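Protein kinase domain-containing protein (Chaetomium thermophilum, PDB 6Z3U) probably transfers phosphate from ATP to serine and threonine residues of other proteins, as the CDK7-type kinase of the CDK-activating complex with cyclin H and MAT1. Local coordinates at residues I197-G202 / R381-T385. Residues are numbered along the deposited sequence.
Sequences IKAWMG and RWWRT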
ATOM      1  N   ILE B 197       4.494  -9.052  30.111  1.00 19.69           N
ATOM      2  CA  ILE B 197       4.016  -9.732  28.913  1.00 19.16           C
ATOM      3  C   ILE B 197       2.689  -9.130  28.468  1.00 19.10           C
ATOM      4  O   ILE B 197       2.473  -8.873  27.277  1.00 20.83           O
ATOM      5  CB  ILE B 197       3.899 -11.246  29.172  1.00 18.72           C
ATOM      6  CG1 ILE B 197       5.276 -11.824  29.514  1.00 18.88           C
ATOM      7  CG2 ILE B 197       3.294 -11.953  27.962  1.00 18.29           C
ATOM      8  CD1 ILE B 197       5.257 -13.299  29.863  1.00 23.26           C
ATOM      9  N   LYS B 198       1.780  -8.899  29.417  1.00 21.13           N
ATOM     10  CA  LYS B 198       0.480  -8.328  29.080  1.00 20.21           C
ATOM     11  C   LYS B 198       0.628  -6.934  28.482  1.00 22.90           C
ATOM     12  O   LYS B 198      -0.140  -6.547  27.593  1.00 29.42           O
ATOM     13  CB  LYS B 198      -0.412  -8.290  30.322  1.00 19.68           C
ATOM     14  CG  LYS B 198      -1.818  -7.778  30.056  1.00 22.14           C
ATOM     15  CD  LYS B 198      -2.689  -7.787  31.308  1.00 26.93           C
ATOM     16  CE  LYS B 198      -3.037  -9.200  31.749  1.00 33.42           C
ATOM     17  NZ  LYS B 198      -3.979  -9.208  32.904  1.00 31.57           N
ATOM     18  N   ALA B 199       1.604  -6.160  28.960  1.00 20.27           N
ATOM     19  CA  ALA B 199       1.808  -4.824  28.413  1.00 21.12           C
ATOM     20  C   ALA B 199       2.343  -4.888  26.988  1.00 24.77           C
ATOM     21  O   ALA B 199       1.875  -4.158  26.108  1.00 31.21           O
ATOM     22  CB  ALA B 199       2.758  -4.029  29.306  1.00 29.12           C
ATOM     23  N   TRP B 200       3.326  -5.757  26.743  1.00 27.49           N
ATOM     24  CA  TRP B 200       3.868  -5.907  25.396  1.00 21.06           C
ATOM     25  C   TRP B 200       2.812  -6.445  24.441  1.00 19.52           C
ATOM     26  O   TRP B 200       2.598  -5.895  23.354  1.00 20.87           O
ATOM     27  CB  TRP B 200       5.086  -6.830  25.426  1.00 21.14           C
ATOM     28  CG  TRP B 200       6.311  -6.209  26.028  1.00 22.43           C
ATOM     29  CD1 TRP B 200       6.682  -4.897  25.963  1.00 22.67           C
ATOM     30  CD2 TRP B 200       7.319  -6.873  26.798  1.00 23.06           C
ATOM     31  NE1 TRP B 200       7.865  -4.706  26.636  1.00 30.50           N
ATOM     32  CE2 TRP B 200       8.275  -5.904  27.160  1.00 25.17           C
ATOM     33  CE3 TRP B 200       7.506  -8.195  27.215  1.00 22.17           C
ATOM     34  CZ2 TRP B 200       9.404  -6.214  27.915  1.00 24.63           C
ATOM     35  CZ3 TRP B 200       8.627  -8.499  27.968  1.00 26.17           C
ATOM     36  CH2 TRP B 200       9.561  -7.513  28.309  1.00 23.47           C
ATOM     37  N   MET B 201       2.135  -7.525  24.834  1.00 19.11           N
ATOM     38  CA  MET B 201       1.124  -8.119  23.967  1.00 18.76           C
ATOM     39  C   MET B 201       0.025  -7.120  23.630  1.00 19.02           C
ATOM     40  O   MET B 201      -0.514  -7.134  22.518  1.00 18.94           O
ATOM     41  CB  MET B 201       0.536  -9.359  24.640  1.00 28.81           C
ATOM     42  CG  MET B 201       1.469 -10.556  24.661  1.00 23.09           C
ATOM     43  SD  MET B 201       1.874 -11.152  23.012  1.00 18.16           S
ATOM     44  CE  MET B 201       0.247 -11.582  22.404  1.00 18.07           C
ATOM     45  N   GLY B 202      -0.327  -6.246  24.577  1.00 22.87           N
ATOM     46  CA  GLY B 202      -1.294  -5.202  24.279  1.00 19.83           C
ATOM     47  C   GLY B 202      -0.830  -4.288  23.162  1.00 21.57           C
ATOM     48  O   GLY B 202      -1.617  -3.891  22.300  1.00 25.14           O
ATOM     49  N   ARG B 381     -10.942 -10.865  27.832  1.00 38.28           N
ATOM     50  CA  ARG B 381     -10.914 -10.574  29.261  1.00 40.75           C
ATOM     51  C   ARG B 381      -9.502 -10.493  29.828  1.00 41.56           C
ATOM     52  O   ARG B 381      -9.313  -9.898  30.895  1.00 43.10           O
ATOM     53  CB  ARG B 381     -11.686 -11.639  30.048  1.00 45.71           C
ATOM     54  CG  ARG B 381     -13.198 -11.589  29.901  1.00 62.55           C
ATOM     55  CD  ARG B 381     -13.878 -12.057  31.187  1.00 40.25           C
ATOM     56  NE  ARG B 381     -15.257 -12.489  30.968  1.00 45.26           N
ATOM     57  CZ  ARG B 381     -16.306 -11.669  30.903  1.00 56.44           C
ATOM     58  NH1 ARG B 381     -17.522 -12.161  30.703  1.00 50.92           N
ATOM     59  NH2 ARG B 381     -16.145 -10.360  31.035  1.00 56.65           N
ATOM     60  N   TRP B 382      -8.511 -11.077  29.148  1.00 40.01           N
ATOM     61  CA  TRP B 382      -7.165 -11.132  29.713  1.00 29.05           C
ATOM     62  C   TRP B 382      -6.649  -9.741  30.061  1.00 30.04           C
ATOM     63  O   TRP B 382      -5.926  -9.568  31.049  1.00 30.71           O
ATOM     64  CB  TRP B 382      -6.212 -11.816  28.737  1.00 26.68           C
ATOM     65  CG  TRP B 382      -4.847 -12.037  29.300  1.00 27.91           C
ATOM     66  CD1 TRP B 382      -4.541 -12.504  30.544  1.00 35.67           C
ATOM     67  CD2 TRP B 382      -3.596 -11.777  28.649  1.00 29.20           C
ATOM     68  NE1 TRP B 382      -3.177 -12.565  30.705  1.00 27.48           N
ATOM     69  CE2 TRP B 382      -2.576 -12.123  29.556  1.00 24.07           C
ATOM     70  CE3 TRP B 382      -3.243 -11.291  27.387  1.00 24.56           C
ATOM     71  CZ2 TRP B 382      -1.227 -11.997  29.242  1.00 23.20           C
ATOM     72  CZ3 TRP B 382      -1.901 -11.167  27.077  1.00 22.82           C
ATOM     73  CH2 TRP B 382      -0.910 -11.516  28.002  1.00 22.59           C
ATOM     74  N   TRP B 383      -6.993  -8.739  29.250  1.00 33.87           N
ATOM     75  CA  TRP B 383      -6.450  -7.403  29.471  1.00 31.93           C
ATOM     76  C   TRP B 383      -7.021  -6.778  30.738  1.00 33.11           C
ATOM     77  O   TRP B 383      -6.290  -6.133  31.500  1.00 42.08           O
ATOM     78  CB  TRP B 383      -6.735  -6.508  28.266  1.00 38.28           C
ATOM     79  CG  TRP B 383      -6.371  -7.128  26.958  1.00 28.80           C
ATOM     80  CD1 TRP B 383      -7.227  -7.515  25.971  1.00 29.96           C
ATOM     81  CD2 TRP B 383      -5.054  -7.444  26.495  1.00 24.52           C
ATOM     82  NE1 TRP B 383      -6.525  -8.048  24.920  1.00 26.45           N
ATOM     83  CE2 TRP B 383      -5.188  -8.017  25.217  1.00 24.24           C
ATOM     84  CE3 TRP B 383      -3.774  -7.299  27.036  1.00 23.86           C
ATOM     85  CZ2 TRP B 383      -4.095  -8.442  24.472  1.00 23.36           C
ATOM     86  CZ3 TRP B 383      -2.689  -7.723  26.296  1.00 22.98           C
ATOM     87  CH2 TRP B 383      -2.856  -8.288  25.027  1.00 26.78           C
ATOM     88  N   ARG B 384      -8.317  -6.964  30.986  1.00 29.47           N
ATOM     89  CA  ARG B 384      -8.966  -6.405  32.165  1.00 40.33           C
ATOM     90  C   ARG B 384      -8.934  -7.335  33.373  1.00 40.11           C
ATOM     91  O   ARG B 384      -9.436  -6.959  34.438  1.00 38.14           O
ATOM     92  CB  ARG B 384     -10.419  -6.020  31.835  1.00 41.08           C
ATOM     93  CG  ARG B 384     -11.236  -7.062  31.072  1.00 45.85           C
ATOM     94  CD  ARG B 384     -12.348  -6.388  30.269  1.00 46.87           C
ATOM     95  NE  ARG B 384     -12.959  -7.284  29.288  1.00 49.33           N
ATOM     96  CZ  ARG B 384     -14.140  -7.882  29.432  1.00 55.42           C
ATOM     97  NH1 ARG B 384     -14.870  -7.693  30.525  1.00 68.15           N
ATOM     98  NH2 ARG B 384     -14.594  -8.675  28.471  1.00 54.88           N
ATOM     99  N   THR B 385      -8.356  -8.525  33.244  1.00 40.92           N
ATOM    100  CA  THR B 385      -8.139  -9.412  34.377  1.00 30.21           C
ATOM    101  C   THR B 385      -6.820  -9.063  35.057  1.00 40.72           C
ATOM    102  O   THR B 385      -5.842  -8.711  34.393  1.00 51.85           O
ATOM    103  CB  THR B 385      -8.126 -10.873  33.928  1.00 32.11           C
ATOM    104  OG1 THR B 385      -9.450 -11.272  33.549  1.00 33.93           O
ATOM    105  CG2 THR B 385      -7.632 -11.778  35.042  1.00 31.21           C
TER
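A lysine can serve a protein interior well if aromatic rings line its aliphatic stem and carbonyls gather round its ammonium group, and the C-terminal part of this kinase C-lobe is a worked example. The short helical turn at 381-384 packs against helix 194-213 through two consecutive tryptophans. Ahead of them, R381 O accepts a side-chain hydrogen bond from T385 OG1 (3.0 Å) that spans the turn. W382 comes next: K198 CE lies over the indole face, 3.7 Å from the centroid of the five-membered ring in a CH-pi contact, and K198 NZ lies 4.3 Å from the same centroid, a cation-pi contact, while donating a hydrogen bond to W382 O (2.7 Å). The indole's six-membered end meets M201 (CB to CZ3, 3.9 Å) and I197 (CG2 to CH2, 4.2 Å) along its edge, with F286 of helix 276-291 beside it. W383 also borders the lysine stem (CE3 to K198 CG, 3.6 Å), touches M201 CB through CH2 (3.6 Å) and extends to G202 (CZ3 to N, 3.3 Å); its NE1 is hydrogen-bonded to M377 O. T385 O lies 2.4 Å from K198 NZ, which also donates a hydrogen bond to P387 O. The chemistry thus implies a buried positive charge stabilised by carbonyl dipoles and an indole face, joining the turn at 381-384 to helix 194-213 without a carboxylate from either segment.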